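PDB 2WA2: Non-structural protein 5, which probably methylates the cap of viral RNA through its S-adenosylmethionine-binding domain, at guanine N7 and at a ribose 2'-O position. Local coordinates for residues I20-R23 / K24-L28; E32-A35 / Y36-R39. The protein carries 4 engineered substitutions. All coordinates share one frame; numbering follows the deposited sequence.

Contact 1: I20-R23 / K24-L28; sequences IWKR and KLNQL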
loop_
_atom_site.group_PDB
_atom_site.type_symbol
_atom_site.label_atom_id
_atom_site.label_comp_id
_atom_site.label_asym_id
_atom_site.label_seq_id
_atom_site.Cartn_x
_atom_site.Cartn_y
_atom_site.Cartn_z
ATOM N N ILE A 20 14.692 8.767 12.458
ATOM C CA ILE A 20 15.931 8.107 12.904
ATOM C C ILE A 20 16.189 6.839 12.083
ATOM O O ILE A 20 17.291 6.656 11.524
ATOM C CB ILE A 20 15.899 7.778 14.411
ATOM C CG1 ILE A 20 15.908 9.074 15.236
ATOM C CG2 ILE A 20 17.092 6.855 14.791
ATOM C CD1 ILE A 20 15.582 8.816 16.768
ATOM N N TRP A 21 15.149 5.999 11.965
ATOM C CA TRP A 21 15.202 4.786 11.145
ATOM C C TRP A 21 15.646 5.135 9.732
ATOM O O TRP A 21 16.577 4.504 9.207
ATOM C CB TRP A 21 13.854 4.035 11.136
ATOM C CG TRP A 21 13.794 2.984 10.027
ATOM C CD1 TRP A 21 14.275 1.718 10.081
ATOM C CD2 TRP A 21 13.231 3.156 8.708
ATOM N NE1 TRP A 21 14.042 1.072 8.860
ATOM C CE2 TRP A 21 13.430 1.943 8.005
ATOM C CE3 TRP A 21 12.598 4.230 8.041
ATOM C CZ2 TRP A 21 12.996 1.760 6.672
ATOM C CZ3 TRP A 21 12.185 4.049 6.708
ATOM C CH2 TRP A 21 12.378 2.816 6.046
ATOM N N LYS A 22 15.047 6.171 9.143
ATOM C CA LYS A 22 15.398 6.528 7.759
ATOM C C LYS A 22 16.880 6.936 7.601
ATOM O O LYS A 22 17.559 6.537 6.644
ATOM C CB LYS A 22 14.511 7.655 7.259
ATOM C CG LYS A 22 14.663 7.941 5.764
ATOM C CD LYS A 22 13.928 6.869 4.964
ATOM C CE LYS A 22 13.972 7.145 3.531
ATOM N NZ LYS A 22 13.257 6.074 2.763
ATOM N N ARG A 23 17.343 7.779 8.509
ATOM C CA ARG A 23 18.715 8.307 8.434
ATOM C C ARG A 23 19.699 7.169 8.682
ATOM O O ARG A 23 20.704 7.032 7.977
ATOM C CB ARG A 23 18.895 9.449 9.425
ATOM C CG ARG A 23 18.299 10.764 8.888
ATOM C CD ARG A 23 18.640 11.988 9.765
ATOM N NE ARG A 23 18.296 13.198 9.012
ATOM C CZ ARG A 23 18.109 14.424 9.515
ATOM N NH1 ARG A 23 18.204 14.668 10.829
ATOM N NH2 ARG A 23 17.803 15.421 8.684
ATOM N N LYS A 24 19.358 6.299 9.627
ATOM C CA LYS A 24 20.179 5.103 9.877
ATOM C C LYS A 24 20.172 4.141 8.686
ATOM O O LYS A 24 21.208 3.622 8.291
ATOM C CB LYS A 24 19.723 4.385 11.163
ATOM C CG LYS A 24 20.070 5.170 12.440
ATOM C CD LYS A 24 19.626 4.476 13.735
ATOM C CE LYS A 24 20.381 3.215 14.005
ATOM N NZ LYS A 24 21.607 3.497 14.734
ATOM N N LEU A 25 19.006 3.936 8.095
ATOM C CA LEU A 25 18.906 3.102 6.910
ATOM C C LEU A 25 19.843 3.610 5.828
ATOM O O LEU A 25 20.566 2.797 5.219
ATOM C CB LEU A 25 17.461 3.056 6.380
ATOM C CG LEU A 25 17.207 2.104 5.203
ATOM C CD1 LEU A 25 17.302 0.617 5.550
ATOM C CD2 LEU A 25 15.870 2.492 4.510
ATOM N N ASN A 26 19.796 4.926 5.565
ATOM C CA ASN A 26 20.593 5.550 4.514
ATOM C C ASN A 26 22.102 5.516 4.775
ATOM O O ASN A 26 22.902 5.748 3.842
ATOM C CB ASN A 26 20.157 6.994 4.294
ATOM C CG ASN A 26 18.800 7.115 3.610
ATOM O OD1 ASN A 26 18.268 6.159 3.033
ATOM N ND2 ASN A 26 18.212 8.307 3.714
ATOM N N GLN A 27 22.494 5.261 6.022
ATOM C CA GLN A 27 23.913 5.114 6.380
ATOM C C GLN A 27 24.464 3.717 6.097
ATOM O O GLN A 27 25.677 3.517 6.125
ATOM C CB GLN A 27 24.157 5.531 7.845
ATOM C CG GLN A 27 24.069 7.052 8.050
ATOM C CD GLN A 27 24.359 7.485 9.498
ATOM O OE1 GLN A 27 24.270 6.687 10.432
ATOM N NE2 GLN A 27 24.698 8.755 9.672
ATOM N N LEU A 28 23.591 2.745 5.822
ATOM C CA LEU A 28 24.054 1.387 5.530
ATOM C C LEU A 28 24.700 1.259 4.151
ATOM O O LEU A 28 24.132 1.716 3.151
ATOM C CB LEU A 28 22.917 0.374 5.642
ATOM C CG LEU A 28 22.120 0.299 6.963
ATOM C CD1 LEU A 28 20.946 -0.675 6.826
ATOM C CD2 LEU A 28 23.001 -0.045 8.122
HETATM O O HOH W 1 15.543 5.003 1.524
#
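W21 and L25 both hold CG opposite the backbone N (chi1 166° and -175°), which sends indole and isobutyl group off the same face of the helix, side by side and pointing the same way. L25 CD2 then lies against the six-membered part of the indole, 3.7 Å from W21 CZ2, while L25 CB sits over one face of the ring. One residue earlier, and so turned round the helix, I20 and K24 repeat the i to i+4 pairing with aliphatic carbon alone: K24 CD rests 3.6 Å from I20 CG2, and the lysine chain bends beyond that point.

Backbone bonds of the alpha-helical i+4 pattern in helix 14-27 support both pairs. L25 N donates to W21 O at 2.7 Å, K24 N to I20 O at 2.8 Å, and N26 N to K22 O at 3.0 Å. The bond from Q27 N to R23 O is weak, with an N-H...O angle of only 126°.

K22 and N26 meet through a water: K22 NZ donates to it at 2.8 Å, and the water gives a weak bond of 3.3 Å to N26 OD1. Their stronger partners lie elsewhere in the chain, K22 NZ bonding N160 O and pairing with E166, and N26 ND2 bonding P161 O. Beyond L25, the indole meets H227 in an edge-to-face pair and touches L250 and L251 of helix 239-254, and its NE1 makes a weak hydrogen bond to N224 O. The chemistry is thus divided around the helix: a largely apolar W21-L25 side packs against neighbouring helices, whereas the ammonium of K22, a buried residue, has a carboxylate, a carbonyl and a water, a set that would probably favour its charged form.

Contact 2: E32-A35 / Y36-R39; sequences EFMA and YRRR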
loop_
_atom_site.group_PDB
_atom_site.type_symbol
_atom_site.label_atom_id
_atom_site.label_comp_id
_atom_site.label_asym_id
_atom_site.label_seq_id
_atom_site.Cartn_x
_atom_site.Cartn_y
_atom_site.Cartn_z
ATOM N N GLU A 32 25.589 -4.200 4.206
ATOM C CA GLU A 32 24.748 -3.997 5.395
ATOM C C GLU A 32 23.256 -3.868 5.068
ATOM O O GLU A 32 22.421 -4.506 5.715
ATOM C CB GLU A 32 25.208 -2.760 6.136
ATOM C CG GLU A 32 26.627 -2.922 6.630
ATOM C CD GLU A 32 27.222 -1.637 7.173
ATOM O OE1 GLU A 32 26.878 -0.523 6.710
ATOM O OE2 GLU A 32 28.046 -1.745 8.101
ATOM N N PHE A 33 22.954 -3.083 4.031
ATOM C CA PHE A 33 21.587 -2.878 3.550
ATOM C C PHE A 33 20.958 -4.198 3.140
ATOM O O PHE A 33 19.828 -4.500 3.524
ATOM C CB PHE A 33 21.581 -1.883 2.378
ATOM C CG PHE A 33 20.203 -1.640 1.784
ATOM C CD1 PHE A 33 19.383 -0.642 2.295
ATOM C CD2 PHE A 33 19.741 -2.428 0.731
ATOM C CE1 PHE A 33 18.098 -0.408 1.753
ATOM C CE2 PHE A 33 18.474 -2.216 0.184
ATOM C CZ PHE A 33 17.651 -1.203 0.691
ATOM N N MET A 34 21.691 -4.995 2.361
ATOM C CA MET A 34 21.140 -6.269 1.872
ATOM C C MET A 34 20.859 -7.259 3.012
ATOM O O MET A 34 19.819 -7.918 3.017
ATOM C CB MET A 34 22.015 -6.872 0.749
ATOM C CG MET A 34 21.963 -6.071 -0.591
ATOM S SD MET A 34 20.289 -6.058 -1.301
ATOM C CE MET A 34 20.097 -4.461 -2.071
ATOM N N ALA A 35 21.776 -7.353 3.974
ATOM C CA ALA A 35 21.594 -8.173 5.175
ATOM C C ALA A 35 20.451 -7.620 6.038
ATOM O O ALA A 35 19.627 -8.371 6.536
ATOM C CB ALA A 35 22.879 -8.207 5.991
ATOM N N TYR A 36 20.414 -6.300 6.230
ATOM C CA TYR A 36 19.408 -5.711 7.115
ATOM C C TYR A 36 17.974 -5.944 6.607
ATOM O O TYR A 36 17.047 -6.267 7.378
ATOM C CB TYR A 36 19.640 -4.198 7.300
ATOM C CG TYR A 36 18.462 -3.515 7.989
ATOM C CD1 TYR A 36 18.120 -3.848 9.277
ATOM C CD2 TYR A 36 17.711 -2.535 7.338
ATOM C CE1 TYR A 36 17.047 -3.246 9.912
ATOM C CE2 TYR A 36 16.642 -1.908 7.962
ATOM C CZ TYR A 36 16.316 -2.277 9.254
ATOM O OH TYR A 36 15.288 -1.706 9.930
ATOM N N ARG A 37 17.798 -5.771 5.304
ATOM C CA ARG A 37 16.465 -5.680 4.750
ATOM C C ARG A 37 15.646 -6.959 4.869
ATOM O O ARG A 37 14.438 -6.872 4.923
ATOM C CB ARG A 37 16.506 -5.181 3.307
ATOM C CG ARG A 37 16.814 -6.264 2.312
ATOM C CD ARG A 37 17.429 -5.681 1.107
ATOM N NE ARG A 37 16.482 -5.432 0.042
ATOM C CZ ARG A 37 16.502 -6.071 -1.124
ATOM N NH1 ARG A 37 17.402 -7.030 -1.362
ATOM N NH2 ARG A 37 15.618 -5.762 -2.054
ATOM N N ARG A 38 16.315 -8.119 4.882
ATOM C CA ARG A 38 15.672 -9.440 5.017
ATOM C C ARG A 38 15.648 -10.014 6.437
ATOM O O ARG A 38 15.063 -11.072 6.649
ATOM C CB ARG A 38 16.373 -10.471 4.107
ATOM C CG ARG A 38 17.889 -10.495 4.307
ATOM C CD ARG A 38 18.549 -11.868 4.148
ATOM N NE ARG A 38 19.794 -11.883 4.935
ATOM C CZ ARG A 38 21.031 -11.843 4.423
ATOM N NH1 ARG A 38 21.218 -11.833 3.102
ATOM N NH2 ARG A 38 22.094 -11.831 5.234
ATOM N N ARG A 39 16.286 -9.343 7.393
ATOM C CA ARG A 39 16.404 -9.844 8.767
ATOM C C ARG A 39 15.037 -10.041 9.431
ATOM O O ARG A 39 14.305 -9.080 9.667
ATOM C CB ARG A 39 17.293 -8.905 9.593
ATOM C CG ARG A 39 17.983 -9.539 10.801
ATOM C CD ARG A 39 18.999 -8.549 11.416
ATOM N NE ARG A 39 20.191 -8.385 10.566
ATOM C CZ ARG A 39 20.949 -7.285 10.508
ATOM N NH1 ARG A 39 20.659 -6.214 11.252
ATOM N NH2 ARG A 39 22.007 -7.248 9.692
HETATM O O HOH W 2 23.233 -5.024 8.532
#
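E32 O is gripped by two donors: Y36 N at 2.7 Å, and a water that in turn accepts from R39 NH2 at 2.8 Å. The backbone donor stands 19° from the carbonyl plane, and the water extends the hold on this oxygen to the guanidinium of R39. The next backbone bond, R37 N to F33 O, measures 3.0 Å.

On another side of the helix, R37 lies beside F33 and M34, which touch each other, M34 CE at the edge of the F33 ring. R37 CG lies between the backbone N and the carbonyl carbon (chi1 82°), and the chain runs outward from the helix axis, so that M34 SD and F33 CE2 reach its flank from the preceding turn. R37 CD approaches F33 CE2 to 3.7 Å at an oblique angle, with ring and guanidinium planes 22° apart. M34 lies alongside: its SD is 3.0 Å from R37 NH1, and its CE stands over one face of the guanidinium, offset toward the rim.

These are i to i+3 and i to i+4 neighbours on helix 30-38, a short helix of the N-terminal part of the chain, which comes before the strands of the Rossmann-like methyltransferase sheet. Y36, buried, packs on R253 and M254 of helix 239-254, while its OH bonds L250 O.

A35 receives the two remaining arginines. R38 lays one face of its guanidinium over A35 CA, and its NH2 is 3.8 Å from A35 CB. R39 NH2 comes within 3.9 Å of the same methyl carbon, A35 CB, obliquely, while R39 NH1 bonds R253 O and the guanidinium centre lies over Y36 CA.

In the fold
Contact 1 closes before contact 2 opens along the chain, the first on helix 14-27 and the second on helix 30-38, consecutive helices joined by a short turn. Their centres are 12 Å apart, on the same side of the chain's centre and about 21 to 22 Å from it. Y36 joins them: its ring packs on L25 and L28, with CE2 3.6 Å from L25 CD1, and its OH is in a probable, weak hydrogen bond with W21 NE1. Both contacts also meet the last modelled helix, 239-254, so the N-terminal helix pair and this helix pack together at the periphery, while the seven-stranded sheet belongs to the Rossmann-like, S-adenosylmethionine-binding core.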